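Local coordinates for uncharacterized protein (PDB 3LMF) that is of unknown function but, as a cysteine-rich four-helix bundle of the Csp family, probably binds copper ions, as its relatives do, at residues A53-T58 with C74-E79. Sequence-based numbering, arbitrary orientation.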
loop_
_atom_site.group_PDB
_atom_site.type_symbol
_atom_site.label_atom_id
_atom_site.label_comp_id
_atom_site.label_asym_id
_atom_site.label_seq_id
_atom_site.Cartn_x
_atom_site.Cartn_y
_atom_site.Cartn_z
ATOM N N ALA A 53 4.558 -4.882 9.129
ATOM C CA ALA A 53 3.191 -4.532 8.734
ATOM C C ALA A 53 3.069 -4.488 7.210
ATOM O O ALA A 53 2.080 -4.951 6.641
ATOM C CB ALA A 53 2.794 -3.184 9.335
ATOM N N GLU A 54 4.091 -3.932 6.566
ATOM C CA GLU A 54 4.155 -3.818 5.112
ATOM C C GLU A 54 4.142 -5.190 4.431
ATOM O O GLU A 54 3.274 -5.470 3.611
ATOM C CB GLU A 54 5.432 -3.076 4.711
ATOM C CG GLU A 54 5.588 -2.824 3.219
ATOM C CD GLU A 54 4.636 -1.769 2.711
ATOM O OE1 GLU A 54 4.734 -1.392 1.523
ATOM O OE2 GLU A 54 3.777 -1.314 3.500
ATOM N N ILE A 55 5.112 -6.039 4.770
ATOM C CA ILE A 55 5.192 -7.363 4.172
ATOM C C ILE A 55 3.920 -8.182 4.428
ATOM O O ILE A 55 3.442 -8.863 3.523
ATOM C CB ILE A 55 6.451 -8.151 4.661
ATOM C CG1 ILE A 55 6.692 -9.371 3.760
ATOM C CG2 ILE A 55 6.250 -8.648 6.077
ATOM C CD1 ILE A 55 6.865 -9.047 2.275
ATOM N N CYS A 56 3.346 -8.103 5.627
ATOM C CA CYS A 56 2.125 -8.864 5.899
ATOM C C CYS A 56 0.987 -8.381 5.005
ATOM O O CYS A 56 0.198 -9.180 4.499
ATOM C CB CYS A 56 1.714 -8.742 7.367
ATOM S SG CYS A 56 2.786 -9.648 8.502
ATOM N N GLN A 57 0.917 -7.072 4.800
ATOM C CA GLN A 57 -0.119 -6.486 3.955
ATOM C C GLN A 57 0.068 -6.930 2.507
ATOM O O GLN A 57 -0.902 -7.128 1.779
ATOM C CB GLN A 57 -0.063 -4.958 4.054
ATOM C CG GLN A 57 -1.268 -4.241 3.487
ATOM C CD GLN A 57 -1.318 -2.777 3.909
ATOM O OE1 GLN A 57 -2.206 -2.037 3.497
ATOM N NE2 GLN A 57 -0.363 -2.360 4.737
ATOM N N THR A 58 1.320 -7.089 2.099
ATOM C CA THR A 58 1.629 -7.523 0.742
ATOM C C THR A 58 1.213 -8.987 0.569
ATOM O O THR A 58 0.566 -9.352 -0.413
ATOM C CB THR A 58 3.140 -7.338 0.446
ATOM O OG1 THR A 58 3.465 -5.945 0.532
ATOM C CG2 THR A 58 3.501 -7.852 -0.942
ATOM N N CYS A 74 5.121 -15.189 0.942
ATOM C CA CYS A 74 4.883 -15.639 2.307
ATOM C C CYS A 74 6.168 -16.104 2.989
ATOM O O CYS A 74 6.351 -15.878 4.182
ATOM C CB CYS A 74 3.849 -16.768 2.326
ATOM S SG CYS A 74 2.150 -16.221 2.096
ATOM N N GLY A 75 7.055 -16.742 2.228
ATOM C CA GLY A 75 8.311 -17.207 2.790
ATOM C C GLY A 75 9.120 -16.045 3.347
ATOM O O GLY A 75 9.747 -16.147 4.404
ATOM N N VAL A 76 9.105 -14.930 2.627
ATOM C CA VAL A 76 9.827 -13.746 3.053
ATOM C C VAL A 76 9.100 -13.129 4.239
ATOM O O VAL A 76 9.730 -12.658 5.193
ATOM C CB VAL A 76 9.921 -12.725 1.913
ATOM C CG1 VAL A 76 10.498 -11.416 2.417
ATOM C CG2 VAL A 76 10.790 -13.295 0.799
ATOM N N CYS A 77 7.773 -13.147 4.189
ATOM C CA CYS A 77 6.972 -12.595 5.267
ATOM C C CYS A 77 7.234 -13.333 6.580
ATOM O O CYS A 77 7.315 -12.709 7.633
ATOM C CB CYS A 77 5.484 -12.657 4.903
ATOM S SG CYS A 77 4.369 -11.809 6.060
ATOM N N ALA A 78 7.371 -14.656 6.523
ATOM C CA ALA A 78 7.623 -15.439 7.738
ATOM C C ALA A 78 8.940 -15.034 8.389
ATOM O O ALA A 78 9.034 -14.928 9.611
ATOM C CB ALA A 78 7.647 -16.928 7.416
ATOM N N GLU A 79 9.953 -14.799 7.564
ATOM C CA GLU A 79 11.263 -14.414 8.060
ATOM C C GLU A 79 11.197 -13.074 8.802
ATOM O O GLU A 79 11.754 -12.936 9.890
ATOM C CB GLU A 79 12.241 -14.330 6.893
ATOM C CG GLU A 79 13.694 -14.405 7.288
ATOM C CD GLU A 79 14.607 -14.527 6.080
ATOM O OE1 GLU A 79 14.363 -15.423 5.244
ATOM O OE2 GLU A 79 15.563 -13.732 5.969
#
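A trans first torsion (chi1 -172°) swings Cys-77 SG away from its own backbone N and up against Ile-55 CG2, while the trans chi1 of Ile-55 (-166°) lays CG1 against the backbone of Cys-77. The CG1 methylene of Ile-55 sits 3.6 Å from Cys-77 CA, and the other branch, Ile-55 CG2, rests 3.7 Å from Cys-77 SG. A beta-branched side chain suits this place, since its two arms divide the task: one lies against the neighbouring helix, the other flanks the thiol. Ile-55 CD1 meets Val-76 CG1 at 4.3 Å, an apolar contact continued into the subunit interface, where Val-76 packs on Val-76 and Ile-55 on Phe-62 of a second subunit. Shortening Ile-55 to an alanine would probably open a gap against Cys-77 and Val-76 and free the sulfur to turn. Cys-56 SG approaches Cys-77 SG to 3.6 Å, too far for a disulfide. The axes of 53-58 and 74-79 come within 9.2 Å and run at 153°, nearly antiparallel, without any hydrogen bond between them. Cys-21, Cys-81 and Cys-104 touch Cys-56, and Cys-108 touches Cys-77, so the bundle interior gathers soft thiols, consistent with copper binding as in other Csp proteins.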